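PDB 4PH6: 3-dehydroquinate dehydratase from Enterococcus faecalis, which catalyses the cis-dehydration of 3-dehydroquinate to 3-dehydroshikimate, the third step of the chorismate pathway, through an imine formed between substrate and an active-site lysine. Local coordinates for residues N99-Y104 against L120-L125; T129-A134 against Q165-D170; E106-G111 against A137-V142. All blocks are in the same frame, centred on the assembly; numbering follows the deposited sequence.

Interaction 1: residues N99-Y104 against L120-L125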
# COMPACT_ATOMS: atom_id res chain seq x y z
N ASN A 99 7.14 -37.79 10.31
CA ASN A 99 8.23 -37.38 9.42
C ASN A 99 8.48 -35.87 9.51
O ASN A 99 9.62 -35.42 9.39
CB ASN A 99 7.93 -37.77 7.98
CG ASN A 99 8.27 -39.23 7.69
OD1 ASN A 99 9.14 -39.81 8.34
ND2 ASN A 99 7.57 -39.83 6.73
N TYR A 100 7.43 -35.10 9.72
CA TYR A 100 7.56 -33.68 9.88
C TYR A 100 8.47 -33.38 11.08
O TYR A 100 9.48 -32.69 10.94
CB TYR A 100 6.19 -33.02 10.05
CG TYR A 100 6.24 -31.53 10.29
CD1 TYR A 100 6.41 -30.64 9.24
CD2 TYR A 100 6.08 -31.00 11.57
CE1 TYR A 100 6.45 -29.26 9.45
CE2 TYR A 100 6.11 -29.63 11.79
CZ TYR A 100 6.29 -28.77 10.73
OH TYR A 100 6.32 -27.41 10.95
N PHE A 101 8.13 -33.93 12.24
CA PHE A 101 8.92 -33.65 13.44
C PHE A 101 10.28 -34.36 13.45
O PHE A 101 11.24 -33.82 14.00
CB PHE A 101 8.11 -34.01 14.68
CG PHE A 101 7.02 -33.03 14.98
CD1 PHE A 101 7.32 -31.79 15.52
CD2 PHE A 101 5.70 -33.32 14.68
CE1 PHE A 101 6.33 -30.88 15.78
CE2 PHE A 101 4.71 -32.42 14.94
CZ PHE A 101 5.02 -31.19 15.50
N ALA A 102 10.36 -35.54 12.85
CA ALA A 102 11.63 -36.27 12.80
C ALA A 102 12.69 -35.52 11.97
O ALA A 102 13.87 -35.46 12.35
CB ALA A 102 11.41 -37.67 12.25
N LEU A 103 12.25 -34.96 10.84
CA LEU A 103 13.13 -34.17 9.97
C LEU A 103 13.70 -32.95 10.68
O LEU A 103 14.90 -32.69 10.63
CB LEU A 103 12.37 -33.70 8.72
CG LEU A 103 13.14 -32.82 7.73
CD1 LEU A 103 14.56 -33.30 7.47
CD2 LEU A 103 12.38 -32.72 6.41
N TYR A 104 12.81 -32.20 11.33
CA TYR A 104 13.21 -31.00 12.06
C TYR A 104 14.17 -31.33 13.21
O TYR A 104 15.17 -30.63 13.40
CB TYR A 104 11.98 -30.27 12.59
CG TYR A 104 11.31 -29.34 11.59
CD1 TYR A 104 11.88 -29.07 10.35
CD2 TYR A 104 10.12 -28.69 11.91
CE1 TYR A 104 11.27 -28.20 9.46
CE2 TYR A 104 9.51 -27.83 11.03
CZ TYR A 104 10.09 -27.58 9.81
OH TYR A 104 9.46 -26.70 8.94
N LEU A 120 2.06 -23.16 13.76
CA LEU A 120 1.28 -23.04 14.98
C LEU A 120 0.40 -24.26 15.24
O LEU A 120 0.32 -24.74 16.37
CB LEU A 120 0.40 -21.78 14.93
CG LEU A 120 -0.69 -21.58 15.99
CD1 LEU A 120 -0.10 -21.37 17.39
CD2 LEU A 120 -1.64 -20.43 15.63
N PHE A 121 -0.25 -24.77 14.20
CA PHE A 121 -1.27 -25.80 14.32
C PHE A 121 -0.77 -27.26 14.34
O PHE A 121 -1.52 -28.13 14.52
CB PHE A 121 -2.40 -25.66 13.29
CG PHE A 121 -3.28 -24.47 13.52
CD1 PHE A 121 -3.57 -23.62 12.52
CD2 PHE A 121 -3.75 -24.18 14.74
CE1 PHE A 121 -4.33 -22.52 12.71
CE2 PHE A 121 -4.52 -23.06 14.95
CZ PHE A 121 -4.81 -22.23 13.94
N ALA A 122 0.51 -27.47 14.17
CA ALA A 122 1.09 -28.78 14.26
C ALA A 122 1.02 -29.19 15.69
O ALA A 122 0.87 -28.40 16.52
CB ALA A 122 2.52 -28.79 13.79
N ASN A 123 1.15 -30.49 15.91
CA ASN A 123 1.08 -31.06 17.26
C ASN A 123 1.98 -30.33 18.20
O ASN A 123 3.14 -30.37 18.17
CB ASN A 123 1.60 -32.50 17.23
CG ASN A 123 1.45 -33.24 18.57
OD1 ASN A 123 2.04 -32.97 19.57
ND2 ASN A 123 0.61 -34.19 18.52
N PRO A 124 1.33 -29.62 19.08
CA PRO A 124 1.97 -28.71 20.02
C PRO A 124 2.89 -29.37 21.02
O PRO A 124 3.89 -28.80 21.34
CB PRO A 124 0.80 -28.04 20.72
CG PRO A 124 -0.36 -28.35 19.87
CD PRO A 124 -0.12 -29.65 19.25
N LEU A 125 2.53 -30.53 21.54
CA LEU A 125 3.37 -31.22 22.48
C LEU A 125 4.65 -31.60 21.78
O LEU A 125 5.68 -31.37 22.29
CB LEU A 125 2.65 -32.43 23.03
CG LEU A 125 3.39 -33.47 23.87
CD1 LEU A 125 4.62 -34.08 23.24
CD2 LEU A 125 3.77 -32.88 25.21
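The ring of Phe-101 has the backbone N of Asn-123 at its edge, in the plane of the ring, while Tyr-100 from the same helix puts CD2 over the centre of one face, 3.8 Å above the plane. The two aromatic neighbours therefore do different jobs: Phe-101 offers a face to Tyr-100, and Tyr-100 takes CD2 of Phe-101 at its own edge.

Across the contact, CZ of Phe-101 comes to 3.4 Å from O of Asn-123 and 3.9 Å from CB of Ala-122, both approached obliquely. CE2 of Phe-101 adds CB of Asn-123 at 3.9 Å. The Phe-101 and Asn-123 side chains cross at about a right angle, with ring and amide planes 85° apart, and it is the root of the asparagine that is touched. With CG anti to the backbone N (chi1 -174°), the amide turns to its own chain, where OD1 of Asn-123 accepts from the N of Ala-126 and caps helix 124-136.

Tyr-100 contributes less: its CE2 lies 4.2 Å from CB of Ala-122, a methyl thus shared by both rings. Its hydroxyl is weakly bonded to the N of Glu-119, just ahead of the loop. Phe-101 also touches Ala-126 and Ala-127 of helix 124-136.

The loop joins strand 115-119 to helix 124-136 at the strand's C-terminal end, where a TIM barrel keeps its catalytic site; the Tyr-100 side chain is about 6 Å from that of Arg-85, a predicted substrate-binding residue. The contact is mostly dispersion, with a ring carbon beside a carbonyl oxygen, a weakly polar approach that probably adds a little, while directional bonding is left to the N-cap and the tyrosine hydroxyl.

Interaction 2: residues T129-A134 against Q165-D170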
# COMPACT_ATOMS: atom_id res chain seq x y z
N THR A 129 8.39 -29.46 22.41
CA THR A 129 9.62 -30.18 22.72
C THR A 129 10.70 -29.82 21.70
O THR A 129 11.85 -29.63 22.06
CB THR A 129 9.40 -31.70 22.74
OG1 THR A 129 8.36 -32.02 23.66
CG2 THR A 129 10.68 -32.43 23.13
N LEU A 130 10.29 -29.72 20.43
CA LEU A 130 11.18 -29.32 19.35
C LEU A 130 11.70 -27.88 19.52
O LEU A 130 12.89 -27.60 19.33
CB LEU A 130 10.46 -29.46 18.01
CG LEU A 130 11.24 -28.91 16.81
CD1 LEU A 130 12.53 -29.72 16.59
CD2 LEU A 130 10.36 -28.91 15.55
N ILE A 131 10.80 -26.98 19.89
CA ILE A 131 11.16 -25.58 20.11
C ILE A 131 12.33 -25.43 21.10
O ILE A 131 13.29 -24.72 20.80
CB ILE A 131 9.95 -24.78 20.63
CG1 ILE A 131 8.87 -24.67 19.56
CG2 ILE A 131 10.41 -23.39 21.06
CD1 ILE A 131 7.55 -24.11 20.06
N HIS A 132 12.23 -26.10 22.25
CA HIS A 132 13.28 -26.00 23.26
C HIS A 132 14.59 -26.63 22.81
O HIS A 132 15.66 -26.12 23.15
CB HIS A 132 12.83 -26.62 24.59
CG HIS A 132 11.61 -25.96 25.16
ND1 HIS A 132 11.52 -24.60 25.33
CD2 HIS A 132 10.43 -26.48 25.56
CE1 HIS A 132 10.34 -24.30 25.81
NE2 HIS A 132 9.65 -25.42 25.97
N GLU A 133 14.51 -27.73 22.06
CA GLU A 133 15.72 -28.32 21.50
C GLU A 133 16.35 -27.41 20.43
O GLU A 133 17.56 -27.28 20.35
CB GLU A 133 15.44 -29.71 20.91
CG GLU A 133 15.12 -30.78 21.95
CD GLU A 133 16.17 -30.87 23.05
OE1 GLU A 133 17.35 -31.15 22.74
OE2 GLU A 133 15.82 -30.65 24.23
N ALA A 134 15.52 -26.76 19.62
CA ALA A 134 16.05 -25.81 18.65
C ALA A 134 16.67 -24.59 19.33
O ALA A 134 17.77 -24.16 18.94
CB ALA A 134 14.95 -25.37 17.68
N GLN A 165 2.95 -16.14 20.02
CA GLN A 165 3.78 -15.44 20.99
C GLN A 165 3.71 -16.17 22.35
O GLN A 165 4.73 -16.34 23.02
CB GLN A 165 3.36 -13.97 21.12
CG GLN A 165 4.27 -13.08 22.00
CD GLN A 165 3.86 -11.60 21.99
OE1 GLN A 165 4.34 -10.81 21.18
NE2 GLN A 165 2.95 -11.23 22.88
N MET A 166 2.51 -16.65 22.71
CA MET A 166 2.33 -17.39 23.96
C MET A 166 3.10 -18.71 23.97
O MET A 166 3.47 -19.21 25.03
CB MET A 166 0.85 -17.68 24.22
CG MET A 166 0.02 -16.47 24.60
SD MET A 166 -1.75 -16.83 24.69
CE MET A 166 -2.36 -15.21 25.11
N ARG A 167 3.30 -19.28 22.79
CA ARG A 167 4.05 -20.52 22.66
C ARG A 167 5.53 -20.20 22.48
O ARG A 167 6.27 -21.02 21.95
CB ARG A 167 3.58 -21.35 21.46
CG ARG A 167 2.10 -21.74 21.45
CD ARG A 167 1.87 -23.20 21.85
NE ARG A 167 2.73 -24.15 21.14
CZ ARG A 167 2.49 -24.65 19.93
NH1 ARG A 167 1.41 -24.27 19.25
NH2 ARG A 167 3.34 -25.51 19.38
N GLN A 168 5.94 -19.00 22.88
CA GLN A 168 7.35 -18.59 22.88
C GLN A 168 8.00 -18.56 21.49
O GLN A 168 9.18 -18.90 21.33
CB GLN A 168 8.17 -19.50 23.81
CG GLN A 168 7.65 -19.59 25.24
CD GLN A 168 8.48 -20.52 26.13
OE1 GLN A 168 9.72 -20.49 26.10
NE2 GLN A 168 7.80 -21.35 26.92
N ALA A 169 7.25 -18.14 20.48
CA ALA A 169 7.84 -17.85 19.19
C ALA A 169 8.82 -16.69 19.31
O ALA A 169 8.58 -15.72 20.03
CB ALA A 169 6.79 -17.53 18.16
N ASP A 170 9.94 -16.79 18.61
CA ASP A 170 10.81 -15.63 18.45
C ASP A 170 10.21 -14.66 17.43
O ASP A 170 10.35 -13.45 17.54
CB ASP A 170 12.21 -16.08 18.05
CG ASP A 170 12.91 -16.83 19.17
OD1 ASP A 170 13.01 -16.27 20.28
OD2 ASP A 170 13.34 -17.99 18.96
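Ile-131 brings a methyl against polar atoms, reaching from helix 124-136 to the turn that closes helix 154-166. Its CD1 stops 3.8 Å from the carbonyl O of Arg-167 and 4.5 Å from NH2 of the same residue, approaching the guanidinium obliquely. CG1 stands anti to the carbonyl carbon (chi1 -67°) and the chain runs on extended, which carries the terminal methyl out to the turn. The isoleucine is buried, with Ile-118 and Ile-141 of the neighbouring strands packed against it.

A second, van der Waals contact lies alongside, between exposed residues. CE1 of His-132 is 3.9 Å from OE1 of Gln-168 and 4.0 Å from NE2 of Gln-168, and OE1 sits at the edge of the imidazole, in its plane. The two side chains cross at about a right angle with their planes 53° apart, a ring carbon meeting the amide end.

Charge enters through Arg-167, whose side chain reaches the start of helix 124-136. NE forms a salt bridge with OD1 of Asp-128, one residue ahead of the segment, which helps to hold the guanidinium there. The guanidinium end packs on Pro-124, and the side chain also touches Ala-127. NZ of Lys-135 donates to the O of Gln-168.

The backbone bonds explain the turn itself. Gln-168, with phi at 63°, is the C-prime residue of a Schellman motif: its N bonds to O of Gln-165 at 2.9 Å, and the N of Ala-169 returns to O of Met-164. Helix 154-166 thereby ends, and the turn leads from an outer helix into the next parallel strand, 171-176, as alpha-to-beta connections do in a (beta/alpha)8 barrel; here it meets the preceding helix on the way.

Interaction 3: residues E106-G111 against A137-V142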
# COMPACT_ATOMS: atom_id res chain seq x y z
N GLU A 106 16.22 -33.77 13.39
CA GLU A 106 17.50 -34.08 12.77
C GLU A 106 18.28 -32.85 12.30
O GLU A 106 19.50 -32.77 12.48
CB GLU A 106 17.31 -35.02 11.58
CG GLU A 106 17.26 -36.47 11.98
CD GLU A 106 18.45 -36.89 12.82
OE1 GLU A 106 18.30 -36.98 14.06
OE2 GLU A 106 19.54 -37.13 12.25
N LEU A 107 17.59 -31.90 11.66
CA LEU A 107 18.21 -30.64 11.26
C LEU A 107 18.78 -29.93 12.48
O LEU A 107 19.89 -29.39 12.43
CB LEU A 107 17.20 -29.74 10.55
CG LEU A 107 16.86 -30.15 9.11
CD1 LEU A 107 15.70 -29.32 8.60
CD2 LEU A 107 18.06 -30.01 8.18
N VAL A 108 18.02 -29.94 13.57
CA VAL A 108 18.46 -29.30 14.80
C VAL A 108 19.80 -29.88 15.28
O VAL A 108 20.69 -29.13 15.68
CB VAL A 108 17.39 -29.42 15.90
CG1 VAL A 108 17.99 -29.05 17.27
CG2 VAL A 108 16.19 -28.53 15.58
N LYS A 109 19.93 -31.21 15.21
CA LYS A 109 21.12 -31.91 15.69
C LYS A 109 22.33 -31.80 14.77
O LYS A 109 23.45 -31.59 15.24
CB LYS A 109 20.81 -33.40 15.90
CG LYS A 109 19.93 -33.68 17.09
CD LYS A 109 19.40 -35.10 17.06
CE LYS A 109 18.39 -35.30 18.18
NZ LYS A 109 17.54 -36.51 17.97
N LYS A 110 22.11 -31.97 13.46
CA LYS A 110 23.22 -32.15 12.53
C LYS A 110 23.10 -31.30 11.27
O LYS A 110 23.89 -31.46 10.33
CB LYS A 110 23.32 -33.62 12.12
CG LYS A 110 23.86 -34.54 13.21
CD LYS A 110 23.33 -35.96 13.04
CE LYS A 110 24.11 -36.95 13.92
NZ LYS A 110 23.64 -38.36 13.75
N GLY A 111 22.13 -30.39 11.24
CA GLY A 111 21.97 -29.51 10.10
C GLY A 111 22.47 -28.11 10.38
O GLY A 111 22.82 -27.79 11.51
N ALA A 137 20.02 -25.06 20.75
CA ALA A 137 21.04 -25.02 19.69
C ALA A 137 21.25 -23.63 19.11
O ALA A 137 22.02 -23.47 18.16
CB ALA A 137 20.68 -26.00 18.56
N GLY A 138 20.57 -22.62 19.66
CA GLY A 138 20.74 -21.24 19.21
C GLY A 138 19.93 -20.89 17.97
O GLY A 138 20.17 -19.88 17.31
N ILE A 139 18.95 -21.73 17.65
CA ILE A 139 18.09 -21.46 16.52
C ILE A 139 16.89 -20.59 16.91
O ILE A 139 16.19 -20.91 17.88
CB ILE A 139 17.57 -22.76 15.91
CG1 ILE A 139 18.76 -23.68 15.57
CG2 ILE A 139 16.73 -22.46 14.70
CD1 ILE A 139 18.36 -25.12 15.32
N LYS A 140 16.65 -19.51 16.17
CA LYS A 140 15.45 -18.68 16.37
C LYS A 140 14.21 -19.36 15.82
O LYS A 140 14.24 -19.95 14.74
CB LYS A 140 15.60 -17.30 15.69
CG LYS A 140 16.83 -16.50 16.08
CD LYS A 140 16.84 -16.19 17.57
CE LYS A 140 18.11 -15.43 17.93
NZ LYS A 140 18.29 -15.34 19.41
N ILE A 141 13.12 -19.26 16.56
CA ILE A 141 11.89 -19.94 16.16
C ILE A 141 10.88 -19.02 15.46
O ILE A 141 10.52 -17.96 15.98
CB ILE A 141 11.22 -20.58 17.36
CG1 ILE A 141 12.15 -21.64 17.95
CG2 ILE A 141 9.90 -21.21 16.93
CD1 ILE A 141 12.56 -22.71 16.96
N VAL A 142 10.43 -19.44 14.29
CA VAL A 142 9.33 -18.74 13.63
C VAL A 142 8.09 -19.63 13.65
O VAL A 142 8.01 -20.58 12.89
CB VAL A 142 9.64 -18.35 12.16
CG1 VAL A 142 8.46 -17.61 11.54
CG2 VAL A 142 10.91 -17.51 12.07
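Val-108 is the one residue of 106-111 that meets the other segment appreciably, and it does so with both methyls. CG2 of Val-108 packs 4.1 Å from CD1 of Ile-139, while CG1 of Val-108 faces CB of Ala-137 at 4.3 Å. The carbonyl O of Val-108 is also 4.3 Å from CB of Ala-137, so the alanine methyl rests against the backbone as well as the side chain. The valine's branches divide the work: CG1 is anti to the backbone N (chi1 166°) and takes the exposed alanine, and CG2 takes the buried isoleucine.

Around the pair, Leu-130 and Ala-134 of helix 124-136 and Leu-116 of strand 115-119 also touch Val-108, and Ile-139 reaches Leu-113 and Leu-116 as well. Val-108 thus sits where two outer helices and a barrel strand come together.

Farther out, the turn between Ala-137 and Ile-139 is set by Gly-138. Its positive phi of 82° completes a Schellman motif that ends helix 124-136, and the chain then enters strand 140-147. Lys-140 and Val-142 pair with Leu-116 in the parallel sheet, which helps to place Ile-139. In helix 97-110, N of Lys-110 bonds to O of Glu-106 at 2.9 Å.

Methyl-to-methyl spacing this wide means modest dispersion with little directional demand. The contact probably owes its position more to the backbone bonds of helix, turn and sheet around it, and the side chains join the C-terminal part of helix 97-110 to the start of strand 140-147.

The three contacts lie close together in one part of the barrel, with centres 11 to 13 Å apart. Interactions 1 and 2 share helix 124-136 and touch directly: NH1 of Arg-167 lies 3.1 Å from O of Leu-120, a probable hydrogen bond, and CD2 of Leu-130 packs 3.6 Å from CB of Tyr-104. Interactions 2 and 3 meet where OD2 of Asp-170 is 2.7 Å from N of Ile-141 and O of Ala-134 is 3.0 Å from N of Ile-139. Interactions 1 and 3 both use helix 97-110, through adjoining segments. Interaction 1 is nearest to the chemistry, the Tyr-100 side chain being about 9 Å from that of His-146, the predicted proton donor/acceptor; the other two lie away from the annotated sites.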